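Local coordinates for protein Bd3459 (Bdellovibrio bacteriovorus, PDB 5CEC) that is probably a serine-type D-Ala-D-Ala carboxypeptidase or endopeptidase of the peptidase S13 family, used in predation and held in complex with an ankyrin-repeat immunity protein, at residues R118-S126 with F182-Y191. The protein carries 1 engineered substitution. Numbering follows the deposited sequence.
With SO4 (sulfate ion), chain E.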
loop_
_atom_site.group_PDB
_atom_site.type_symbol
_atom_site.label_atom_id
_atom_site.label_comp_id
_atom_site.label_asym_id
_atom_site.label_seq_id
_atom_site.Cartn_x
_atom_site.Cartn_y
_atom_site.Cartn_z
ATOM N N ARG A 118 -17.256 -1.341 5.225
ATOM C CA ARG A 118 -18.275 -0.992 4.220
ATOM C C ARG A 118 -18.600 -2.122 3.271
ATOM O O ARG A 118 -19.773 -2.466 3.098
ATOM C CB ARG A 118 -17.800 0.241 3.403
ATOM C CG ARG A 118 -18.796 0.678 2.325
ATOM C CD ARG A 118 -18.116 1.494 1.231
ATOM N NE ARG A 118 -17.465 2.685 1.755
ATOM C CZ ARG A 118 -18.080 3.846 2.035
ATOM N NH1 ARG A 118 -19.393 3.990 1.909
ATOM N NH2 ARG A 118 -17.355 4.864 2.438
ATOM N N ASN A 119 -17.589 -2.648 2.596
ATOM C CA ASN A 119 -17.881 -3.524 1.452
ATOM C C ASN A 119 -18.380 -4.899 1.879
ATOM O O ASN A 119 -19.326 -5.442 1.270
ATOM C CB ASN A 119 -16.685 -3.588 0.522
ATOM C CG ASN A 119 -16.440 -2.283 -0.170
ATOM O OD1 ASN A 119 -17.390 -1.622 -0.531
ATOM N ND2 ASN A 119 -15.194 -1.885 -0.330
ATOM N N MET A 120 -17.806 -5.476 2.939
ATOM C CA MET A 120 -18.378 -6.706 3.490
ATOM C C MET A 120 -19.810 -6.499 4.004
ATOM O O MET A 120 -20.658 -7.380 3.883
ATOM C CB MET A 120 -17.454 -7.330 4.530
ATOM C CG MET A 120 -17.933 -8.689 4.954
ATOM S SD MET A 120 -17.966 -9.867 3.599
ATOM C CE MET A 120 -17.307 -11.340 4.343
ATOM N N SER A 121 -20.072 -5.324 4.558
ATOM C CA SER A 121 -21.406 -4.991 5.060
ATOM C C SER A 121 -22.393 -4.927 3.905
ATOM O O SER A 121 -23.501 -5.456 4.010
ATOM C CB SER A 121 -21.410 -3.665 5.829
ATOM O OG SER A 121 -20.687 -3.785 7.036
ATOM N N TYR A 122 -21.991 -4.282 2.808
ATOM C CA TYR A 122 -22.834 -4.252 1.618
ATOM C C TYR A 122 -23.147 -5.645 1.107
ATOM O O TYR A 122 -24.276 -5.937 0.732
ATOM C CB TYR A 122 -22.171 -3.455 0.490
ATOM C CG TYR A 122 -22.065 -1.943 0.660
ATOM C CD1 TYR A 122 -22.691 -1.253 1.708
ATOM C CD2 TYR A 122 -21.322 -1.212 -0.246
ATOM C CE1 TYR A 122 -22.580 0.123 1.834
ATOM C CE2 TYR A 122 -21.203 0.155 -0.133
ATOM C CZ TYR A 122 -21.832 0.819 0.892
ATOM O OH TYR A 122 -21.694 2.172 0.964
ATOM N N PHE A 123 -22.143 -6.506 1.086
ATOM C CA PHE A 123 -22.362 -7.898 0.677
ATOM C C PHE A 123 -23.300 -8.612 1.633
ATOM O O PHE A 123 -24.217 -9.317 1.198
ATOM C CB PHE A 123 -21.041 -8.637 0.553
ATOM C CG PHE A 123 -21.189 -10.056 0.068
ATOM C CD1 PHE A 123 -21.580 -10.341 -1.248
ATOM C CD2 PHE A 123 -21.001 -11.108 0.929
ATOM C CE1 PHE A 123 -21.750 -11.647 -1.677
ATOM C CE2 PHE A 123 -21.170 -12.420 0.496
ATOM C CZ PHE A 123 -21.553 -12.685 -0.800
ATOM N N LEU A 124 -23.100 -8.421 2.926
ATOM C CA LEU A 124 -23.991 -9.049 3.891
ATOM C C LEU A 124 -25.442 -8.586 3.702
ATOM O O LEU A 124 -26.369 -9.398 3.778
ATOM C CB LEU A 124 -23.529 -8.806 5.327
ATOM C CG LEU A 124 -24.451 -9.290 6.453
ATOM C CD1 LEU A 124 -24.794 -10.761 6.262
ATOM C CD2 LEU A 124 -23.854 -9.031 7.807
ATOM N N ILE A 125 -25.622 -7.284 3.491
ATOM C CA ILE A 125 -26.970 -6.754 3.293
ATOM C C ILE A 125 -27.600 -7.310 2.026
ATOM O O ILE A 125 -28.792 -7.694 2.038
ATOM C CB ILE A 125 -26.990 -5.221 3.362
ATOM C CG1 ILE A 125 -26.643 -4.763 4.775
ATOM C CG2 ILE A 125 -28.350 -4.665 2.961
ATOM C CD1 ILE A 125 -26.193 -3.337 4.879
ATOM N N SER A 126 -26.830 -7.339 0.946
ATOM C CA SER A 126 -27.283 -8.002 -0.286
ATOM C C SER A 126 -27.724 -9.462 -0.004
ATOM O O SER A 126 -28.785 -9.910 -0.454
ATOM C CB SER A 126 -26.166 -7.990 -1.328
ATOM O OG SER A 126 -26.502 -8.784 -2.437
ATOM N N PHE A 182 -24.314 0.674 8.938
ATOM C CA PHE A 182 -24.851 -0.604 8.477
ATOM C C PHE A 182 -26.359 -0.509 8.235
ATOM O O PHE A 182 -26.886 -1.104 7.287
ATOM C CB PHE A 182 -24.534 -1.697 9.515
ATOM C CG PHE A 182 -24.937 -3.069 9.089
ATOM C CD1 PHE A 182 -26.216 -3.540 9.351
ATOM C CD2 PHE A 182 -24.057 -3.875 8.376
ATOM C CE1 PHE A 182 -26.578 -4.809 8.969
ATOM C CE2 PHE A 182 -24.426 -5.134 7.965
ATOM C CZ PHE A 182 -25.690 -5.586 8.255
ATOM N N ALA A 183 -27.042 0.246 9.099
ATOM C CA ALA A 183 -28.500 0.281 9.120
ATOM C C ALA A 183 -29.099 1.466 8.360
ATOM O O ALA A 183 -30.318 1.645 8.384
ATOM C CB ALA A 183 -28.987 0.309 10.571
ATOM N N THR A 184 -28.286 2.242 7.645
ATOM C CA THR A 184 -28.770 3.432 6.950
ATOM C C THR A 184 -28.563 3.312 5.444
ATOM O O THR A 184 -27.838 2.452 4.957
ATOM C CB THR A 184 -28.086 4.700 7.491
ATOM O OG1 THR A 184 -26.691 4.659 7.178
ATOM C CG2 THR A 184 -28.258 4.812 9.007
ATOM N N ALA A 185 -29.185 4.215 4.709
ATOM C CA ALA A 185 -29.236 4.149 3.263
ATOM C C ALA A 185 -27.861 3.879 2.655
ATOM O O ALA A 185 -26.885 4.569 2.944
ATOM C CB ALA A 185 -29.814 5.430 2.692
ATOM N N ILE A 186 -27.807 2.883 1.789
ATOM C CA ILE A 186 -26.555 2.474 1.153
ATOM C C ILE A 186 -26.189 3.455 0.042
ATOM O O ILE A 186 -27.005 3.759 -0.830
ATOM C CB ILE A 186 -26.679 1.039 0.614
ATOM C CG1 ILE A 186 -26.612 0.084 1.800
ATOM C CG2 ILE A 186 -25.598 0.709 -0.408
ATOM C CD1 ILE A 186 -26.922 -1.360 1.467
ATOM N N SER A 187 -24.951 3.929 0.069
ATOM C CA SER A 187 -24.419 4.818 -0.946
ATOM C C SER A 187 -24.509 4.202 -2.338
ATOM O O SER A 187 -23.852 3.180 -2.603
ATOM C CB SER A 187 -22.946 5.121 -0.661
ATOM O OG SER A 187 -22.352 5.762 -1.753
ATOM N N PRO A 188 -25.289 4.827 -3.236
ATOM C CA PRO A 188 -25.348 4.217 -4.571
ATOM C C PRO A 188 -24.016 4.166 -5.329
ATOM O O PRO A 188 -23.765 3.211 -6.061
ATOM C CB PRO A 188 -26.405 5.038 -5.306
ATOM C CG PRO A 188 -27.143 5.758 -4.247
ATOM C CD PRO A 188 -26.274 5.912 -3.064
ATOM N N GLY A 189 -23.154 5.147 -5.114
ATOM C CA GLY A 189 -21.881 5.191 -5.821
ATOM C C GLY A 189 -20.938 4.106 -5.323
ATOM O O GLY A 189 -20.425 3.300 -6.120
ATOM N N TYR A 190 -20.740 4.036 -4.010
ATOM C CA TYR A 190 -19.847 3.001 -3.469
ATOM C C TYR A 190 -20.420 1.609 -3.706
ATOM O O TYR A 190 -19.662 0.671 -3.974
ATOM C CB TYR A 190 -19.580 3.181 -1.989
ATOM C CG TYR A 190 -18.608 4.251 -1.668
ATOM C CD1 TYR A 190 -17.242 4.026 -1.738
ATOM C CD2 TYR A 190 -19.043 5.517 -1.288
ATOM C CE1 TYR A 190 -16.343 5.019 -1.423
ATOM C CE2 TYR A 190 -18.141 6.529 -0.984
ATOM C CZ TYR A 190 -16.796 6.272 -1.056
ATOM O OH TYR A 190 -15.880 7.237 -0.739
ATOM N N TYR A 191 -21.744 1.446 -3.602
ATOM C CA TYR A 191 -22.327 0.126 -3.825
ATOM C C TYR A 191 -22.143 -0.320 -5.275
ATOM O O TYR A 191 -21.779 -1.459 -5.498
ATOM C CB TYR A 191 -23.807 0.086 -3.434
ATOM C CG TYR A 191 -24.369 -1.310 -3.497
ATOM C CD1 TYR A 191 -24.207 -2.207 -2.449
ATOM C CD2 TYR A 191 -25.082 -1.738 -4.613
ATOM C CE1 TYR A 191 -24.708 -3.486 -2.507
ATOM C CE2 TYR A 191 -25.593 -3.014 -4.684
ATOM C CZ TYR A 191 -25.406 -3.895 -3.624
ATOM O OH TYR A 191 -25.911 -5.174 -3.672
HETATM S S SO4 E . -21.406 6.566 3.294
HETATM O O1 SO4 E . -20.519 6.623 2.102
HETATM O O2 SO4 E . -21.520 7.891 3.936
HETATM O O3 SO4 E . -21.057 5.473 4.214
HETATM O O4 SO4 E . -22.813 6.208 2.873
HETATM O O HOH W 1 -17.220 0.242 -2.590
HETATM O O HOH W 2 -23.363 3.508 2.519
#
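The end of helix 167-182, the loop after it and the start of helix 188-200 pack against helix 118-130: F182 ends the first, and S187 starts the second as its N-cap, accepting from Y190 N. Y122 sits at the centre. The CG2 methyl of I186 lies over one ring face, 4.0 Å from the Y122 centroid, while the edge of Y191 is directed at the face of Y122 in an offset edge-to-face pair with planes at 60°. Beside the tyrosine, the guanidinium of R118 stacks flat on the Y190 ring; a plane angle of 7° and a distance of 3.7 Å from R118 CZ to the Y190 centroid establish a cation-pi pair. The bend at chi3 (-58°) helps lay the group there. R118 NH1 donates in the guanidinium plane to Y122 OH at 3.1 Å, and also to O1 of a sulfate, probably from the crystallisation liquor, at 2.9 Å; these bonds, with the salt bridge from R118 NE to E153, restrain the group's rotation. A water accepts from S187 N, donates to sulfate O4 and hydrogen-bonds Y122 OH; W149 NE1 also holds the sulfate. At the other end, I125 CD1 lies over the centre of one F182 ring face, a CH-pi contact 4.0 Å from the F182 centroid, while S121 CB lies 3.7 Å from F182 CD2. I125 CG2 and I186 CD1 meet tip to tip at 3.9 Å, linking the two ends. The arrangement is that of a helix-to-helix turn with an N-capped second helix, packed on a neighbouring helix around a central tyrosine.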